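Local atomic coordinates of uncharacterized protein (Bacteroides ovatus, PDB entry 3NQK), a protein that is of unknown function, its chain combining a DUF4973 region of the E-set clan with a BT_3044-like C-terminal region. Residues Y160-Y174 / I292-R304. Residues are numbered along the deposited sequence; the frame is centred on the assembly and turned at random.
Sequences YSGSYTASSMKVYTY and IKYRVAGSMTLLR
The Y174 ring lies against the K293 chain, whose CD sits 3.7 Å from the ring centroid, almost on the ring normal; K293 runs extended from a CG anti to its backbone N (chi1 -167°), which carries its methylenes across that face. Y174, L302 and M300 bury the most surface of any residues here. R295 NH2 gives Y174 OH a weak 3.3 Å bond, while R295's stronger partners are D276 and E274 in salt bridges. At the other end L302 CB stands over the centre of the Y164 ring, 3.4 Å from its centroid, and L302 CD2 packs against S161 O. Y164 OH donates to Y160 O (2.6 Å), fixing the ring's far end. R304 NH2 donates to S161 O (2.7 Å), in both the guanidinium and carbonyl planes, and also to N158 O. Midway, selenomethionines M300 and M169 lie side by side, their SE atoms 4.0 Å apart; M300 SE also touches A166 CB. Paired antiparallel backbone bonds join T165 with T301, K170 with A297 and Y172 with R295. A type I turn, A166-M169, interrupts one partner where strand 292-307 turns a corner at G298. In this curled antiparallel assembly, 178-184 pairs with 169-175, 188-193 with 162-165, and 264-279 with 292-307.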
loop_
_atom_site.group_PDB
_atom_site.type_symbol
_atom_site.label_atom_id
_atom_site.label_comp_id
_atom_site.label_asym_id
_atom_site.label_seq_id
_atom_site.Cartn_x
_atom_site.Cartn_y
_atom_site.Cartn_z
ATOM N N TYR A 160 -7.803 -11.948 -14.027
ATOM C CA TYR A 160 -8.516 -13.157 -14.349
ATOM C C TYR A 160 -7.757 -14.428 -13.987
ATOM O O TYR A 160 -8.182 -15.510 -14.340
ATOM C CB TYR A 160 -8.835 -13.168 -15.844
ATOM C CG TYR A 160 -9.476 -11.884 -16.355
ATOM C CD1 TYR A 160 -10.796 -11.590 -16.077
ATOM C CD2 TYR A 160 -8.751 -10.969 -17.115
ATOM C CE1 TYR A 160 -11.394 -10.404 -16.539
ATOM C CE2 TYR A 160 -9.340 -9.777 -17.577
ATOM C CZ TYR A 160 -10.664 -9.517 -17.289
ATOM O OH TYR A 160 -11.260 -8.376 -17.743
ATOM N N SER A 161 -6.673 -14.296 -13.233
ATOM C CA SER A 161 -5.763 -15.432 -12.979
ATOM C C SER A 161 -5.793 -15.876 -11.550
ATOM O O SER A 161 -6.146 -15.116 -10.668
ATOM C CB SER A 161 -4.317 -15.054 -13.350
ATOM O OG SER A 161 -3.810 -14.008 -12.505
ATOM N N GLY A 162 -5.349 -17.105 -11.316
ATOM C CA GLY A 162 -5.299 -17.658 -9.977
ATOM C C GLY A 162 -5.983 -18.992 -9.909
ATOM O O GLY A 162 -6.068 -19.710 -10.906
ATOM N N SER A 163 -6.505 -19.317 -8.735
ATOM C CA SER A 163 -7.091 -20.632 -8.491
ATOM C C SER A 163 -8.611 -20.562 -8.572
ATOM O O SER A 163 -9.264 -19.983 -7.705
ATOM C CB SER A 163 -6.645 -21.158 -7.119
ATOM O OG SER A 163 -7.030 -22.506 -6.930
ATOM N N TYR A 164 -9.165 -21.123 -9.643
ATOM C CA TYR A 164 -10.612 -21.138 -9.843
ATOM C C TYR A 164 -11.258 -22.318 -9.107
ATOM O O TYR A 164 -10.775 -23.466 -9.201
ATOM C CB TYR A 164 -10.939 -21.256 -11.335
ATOM C CG TYR A 164 -10.828 -19.960 -12.128
ATOM C CD1 TYR A 164 -9.600 -19.428 -12.461
ATOM C CD2 TYR A 164 -11.961 -19.326 -12.612
ATOM C CE1 TYR A 164 -9.503 -18.263 -13.220
ATOM C CE2 TYR A 164 -11.872 -18.176 -13.381
ATOM C CZ TYR A 164 -10.649 -17.648 -13.675
ATOM O OH TYR A 164 -10.569 -16.497 -14.443
ATOM N N THR A 165 -12.341 -22.047 -8.382
ATOM C CA THR A 165 -13.151 -23.117 -7.820
ATOM C C THR A 165 -13.770 -23.864 -8.981
ATOM O O THR A 165 -14.321 -23.247 -9.877
ATOM C CB THR A 165 -14.241 -22.578 -6.950
ATOM O OG1 THR A 165 -13.657 -21.927 -5.805
ATOM C CG2 THR A 165 -15.172 -23.716 -6.494
ATOM N N ALA A 166 -13.656 -25.195 -8.985
ATOM C CA ALA A 166 -14.084 -25.994 -10.164
ATOM C C ALA A 166 -15.087 -27.061 -9.840
ATOM O O ALA A 166 -15.234 -28.020 -10.604
ATOM C CB ALA A 166 -12.876 -26.616 -10.844
ATOM N N SER A 167 -15.843 -26.868 -8.758
ATOM C CA SER A 167 -16.805 -27.876 -8.304
ATOM C C SER A 167 -17.990 -28.038 -9.240
ATOM O O SER A 167 -18.681 -29.050 -9.182
ATOM C CB SER A 167 -17.302 -27.559 -6.881
ATOM O OG SER A 167 -17.784 -26.234 -6.776
ATOM N N SER A 168 -18.238 -27.041 -10.097
ATOM C CA SER A 168 -19.372 -27.116 -11.042
ATOM C C SER A 168 -18.938 -27.530 -12.434
ATOM O O SER A 168 -19.734 -27.476 -13.374
ATOM C CB SER A 168 -20.111 -25.778 -11.117
ATOM O OG SER A 168 -20.944 -25.598 -9.998
HETATM N N MSE A 169 -17.667 -27.904 -12.585
HETATM C CA MSE A 169 -17.156 -28.351 -13.886
HETATM C C MSE A 169 -17.207 -29.852 -13.942
HETATM O O MSE A 169 -16.539 -30.538 -13.154
HETATM C CB MSE A 169 -15.717 -27.879 -14.115
HETATM C CG MSE A 169 -15.177 -28.268 -15.485
HETATM SE SE MSE A 169 -13.335 -27.860 -15.720
HETATM C CE MSE A 169 -12.627 -29.229 -14.533
ATOM N N LYS A 170 -18.000 -30.372 -14.857
ATOM C CA LYS A 170 -18.159 -31.806 -14.994
ATOM C C LYS A 170 -17.377 -32.333 -16.183
ATOM O O LYS A 170 -17.345 -31.706 -17.259
ATOM C CB LYS A 170 -19.630 -32.163 -15.135
ATOM C CG LYS A 170 -20.467 -31.937 -13.852
ATOM C CD LYS A 170 -21.843 -32.546 -14.003
ATOM C CE LYS A 170 -22.588 -32.602 -12.692
ATOM N NZ LYS A 170 -23.736 -33.565 -12.780
ATOM N N VAL A 171 -16.750 -33.486 -15.999
ATOM C CA VAL A 171 -15.981 -34.103 -17.054
ATOM C C VAL A 171 -16.493 -35.515 -17.347
ATOM O O VAL A 171 -16.380 -36.424 -16.524
ATOM C CB VAL A 171 -14.532 -34.137 -16.688
ATOM C CG1 VAL A 171 -13.733 -34.848 -17.762
ATOM C CG2 VAL A 171 -14.015 -32.691 -16.476
ATOM N N TYR A 172 -17.096 -35.672 -18.506
ATOM C CA TYR A 172 -17.687 -36.948 -18.905
ATOM C C TYR A 172 -16.770 -37.698 -19.852
ATOM O O TYR A 172 -16.225 -37.115 -20.782
ATOM C CB TYR A 172 -19.012 -36.709 -19.614
ATOM C CG TYR A 172 -20.016 -35.867 -18.841
ATOM C CD1 TYR A 172 -20.018 -34.478 -18.949
ATOM C CD2 TYR A 172 -21.014 -36.469 -18.066
ATOM C CE1 TYR A 172 -20.968 -33.705 -18.290
ATOM C CE2 TYR A 172 -21.958 -35.704 -17.393
ATOM C CZ TYR A 172 -21.929 -34.319 -17.511
ATOM O OH TYR A 172 -22.854 -33.555 -16.848
ATOM N N THR A 173 -16.652 -39.003 -19.646
ATOM C CA THR A 173 -15.870 -39.856 -20.528
ATOM C C THR A 173 -16.713 -40.333 -21.687
ATOM O O THR A 173 -17.779 -40.817 -21.488
ATOM C CB THR A 173 -15.407 -41.108 -19.792
ATOM O OG1 THR A 173 -14.600 -40.739 -18.684
ATOM C CG2 THR A 173 -14.620 -42.014 -20.715
ATOM N N TYR A 174 -16.209 -40.236 -22.895
ATOM C CA TYR A 174 -16.905 -40.838 -24.029
ATOM C C TYR A 174 -16.812 -42.343 -23.941
ATOM O O TYR A 174 -15.715 -42.910 -23.896
ATOM C CB TYR A 174 -16.309 -40.381 -25.355
ATOM C CG TYR A 174 -16.845 -39.058 -25.860
ATOM C CD1 TYR A 174 -16.493 -37.862 -25.246
ATOM C CD2 TYR A 174 -17.644 -38.999 -26.989
ATOM C CE1 TYR A 174 -16.957 -36.637 -25.727
ATOM C CE2 TYR A 174 -18.111 -37.779 -27.481
ATOM C CZ TYR A 174 -17.758 -36.606 -26.844
ATOM O OH TYR A 174 -18.212 -35.412 -27.323
ATOM N N ILE A 292 -8.429 -41.151 -24.892
ATOM C CA ILE A 292 -9.691 -41.133 -24.156
ATOM C C ILE A 292 -10.332 -39.761 -24.324
ATOM O O ILE A 292 -9.799 -38.770 -23.874
ATOM C CB ILE A 292 -9.472 -41.383 -22.686
ATOM C CG1 ILE A 292 -8.871 -42.765 -22.465
ATOM C CG2 ILE A 292 -10.765 -41.256 -21.934
ATOM C CD1 ILE A 292 -8.353 -42.976 -21.045
ATOM N N LYS A 293 -11.461 -39.716 -25.008
ATOM C CA LYS A 293 -12.146 -38.452 -25.289
ATOM C C LYS A 293 -13.007 -38.036 -24.103
ATOM O O LYS A 293 -13.677 -38.866 -23.496
ATOM C CB LYS A 293 -13.026 -38.619 -26.532
ATOM C CG LYS A 293 -13.567 -37.314 -27.125
ATOM C CD LYS A 293 -14.294 -37.569 -28.460
ATOM C CE LYS A 293 -14.562 -36.263 -29.212
ATOM N NZ LYS A 293 -15.015 -36.507 -30.620
ATOM N N TYR A 294 -13.012 -36.743 -23.791
ATOM C CA TYR A 294 -13.816 -36.240 -22.696
ATOM C C TYR A 294 -14.652 -35.085 -23.136
ATOM O O TYR A 294 -14.216 -34.273 -23.927
ATOM C CB TYR A 294 -12.940 -35.784 -21.533
ATOM C CG TYR A 294 -12.106 -36.880 -20.890
ATOM C CD1 TYR A 294 -12.666 -37.783 -19.997
ATOM C CD2 TYR A 294 -10.748 -36.946 -21.111
ATOM C CE1 TYR A 294 -11.891 -38.773 -19.407
ATOM C CE2 TYR A 294 -9.970 -37.908 -20.520
ATOM C CZ TYR A 294 -10.530 -38.822 -19.682
ATOM O OH TYR A 294 -9.717 -39.783 -19.117
ATOM N N ARG A 295 -15.864 -35.004 -22.597
ATOM C CA ARG A 295 -16.666 -33.819 -22.724
ATOM C C ARG A 295 -16.572 -33.052 -21.418
ATOM O O ARG A 295 -16.847 -33.603 -20.362
ATOM C CB ARG A 295 -18.119 -34.183 -22.995
ATOM C CG ARG A 295 -19.100 -32.987 -22.882
ATOM C CD ARG A 295 -18.830 -31.961 -23.939
ATOM N NE ARG A 295 -19.115 -32.489 -25.261
ATOM C CZ ARG A 295 -20.311 -32.453 -25.839
ATOM N NH1 ARG A 295 -21.337 -31.868 -25.230
ATOM N NH2 ARG A 295 -20.478 -32.984 -27.037
ATOM N N VAL A 296 -16.155 -31.791 -21.489
ATOM C CA VAL A 296 -16.045 -30.927 -20.293
ATOM C C VAL A 296 -17.130 -29.883 -20.357
ATOM O O VAL A 296 -17.259 -29.188 -21.362
ATOM C CB VAL A 296 -14.710 -30.189 -20.254
ATOM C CG1 VAL A 296 -14.560 -29.434 -18.933
ATOM C CG2 VAL A 296 -13.555 -31.146 -20.458
ATOM N N ALA A 297 -17.908 -29.746 -19.297
ATOM C CA ALA A 297 -19.013 -28.789 -19.318
ATOM C C ALA A 297 -19.325 -28.252 -17.945
ATOM O O ALA A 297 -19.376 -29.004 -16.980
ATOM C CB ALA A 297 -20.250 -29.432 -19.910
ATOM N N GLY A 298 -19.587 -26.941 -17.875
ATOM C CA GLY A 298 -20.012 -26.293 -16.631
ATOM C C GLY A 298 -19.419 -24.903 -16.461
ATOM O O GLY A 298 -19.317 -24.126 -17.429
ATOM N N SER A 299 -19.016 -24.592 -15.235
ATOM C CA SER A 299 -18.397 -23.310 -14.941
ATOM C C SER A 299 -17.342 -23.418 -13.856
ATOM O O SER A 299 -17.284 -24.389 -13.120
ATOM C CB SER A 299 -19.450 -22.310 -14.498
ATOM O OG SER A 299 -20.072 -22.732 -13.288
HETATM N N MSE A 300 -16.515 -22.391 -13.782
HETATM C CA MSE A 300 -15.523 -22.241 -12.749
HETATM C C MSE A 300 -15.602 -20.816 -12.320
HETATM O O MSE A 300 -16.011 -19.958 -13.099
HETATM C CB MSE A 300 -14.124 -22.540 -13.296
HETATM C CG MSE A 300 -13.905 -24.001 -13.679
HETATM SE SE MSE A 300 -12.064 -24.419 -14.038
HETATM C CE MSE A 300 -11.846 -23.568 -15.701
ATOM N N THR A 301 -15.208 -20.536 -11.099
ATOM C CA THR A 301 -15.298 -19.178 -10.581
ATOM C C THR A 301 -14.050 -18.831 -9.812
ATOM O O THR A 301 -13.605 -19.591 -8.996
ATOM C CB THR A 301 -16.516 -19.026 -9.652
ATOM O OG1 THR A 301 -17.698 -19.399 -10.357
ATOM C CG2 THR A 301 -16.653 -17.575 -9.126
ATOM N N LEU A 302 -13.484 -17.671 -10.109
ATOM C CA LEU A 302 -12.302 -17.189 -9.427
ATOM C C LEU A 302 -12.719 -16.115 -8.455
ATOM O O LEU A 302 -13.505 -15.233 -8.807
ATOM C CB LEU A 302 -11.324 -16.614 -10.444
ATOM C CG LEU A 302 -10.196 -15.773 -9.882
ATOM C CD1 LEU A 302 -9.196 -16.667 -9.106
ATOM C CD2 LEU A 302 -9.493 -15.000 -11.011
ATOM N N LEU A 303 -12.242 -16.212 -7.226
ATOM C CA LEU A 303 -12.526 -15.204 -6.179
ATOM C C LEU A 303 -11.310 -14.382 -5.924
ATOM O O LEU A 303 -10.214 -14.893 -5.874
ATOM C CB LEU A 303 -12.937 -15.878 -4.882
ATOM C CG LEU A 303 -12.938 -15.022 -3.594
ATOM C CD1 LEU A 303 -13.910 -13.881 -3.683
ATOM C CD2 LEU A 303 -13.262 -15.891 -2.385
ATOM N N ARG A 304 -11.510 -13.106 -5.716
ATOM C CA ARG A 304 -10.416 -12.210 -5.455
ATOM C C ARG A 304 -10.825 -11.301 -4.286
ATOM O O ARG A 304 -11.796 -10.577 -4.378
ATOM C CB ARG A 304 -10.112 -11.413 -6.731
ATOM C CG ARG A 304 -8.888 -10.528 -6.701
ATOM C CD ARG A 304 -7.598 -11.287 -6.567
ATOM N NE ARG A 304 -7.270 -12.164 -7.700
ATOM C CZ ARG A 304 -6.774 -11.746 -8.851
ATOM N NH1 ARG A 304 -6.693 -10.446 -9.115
ATOM N NH2 ARG A 304 -6.421 -12.626 -9.772
HETATM O O HOH W 1 -10.645 -18.221 -6.301
HETATM O O HOH W 2 -17.339 -24.386 -9.950
HETATM O O HOH W 3 -13.206 -42.193 -25.324
#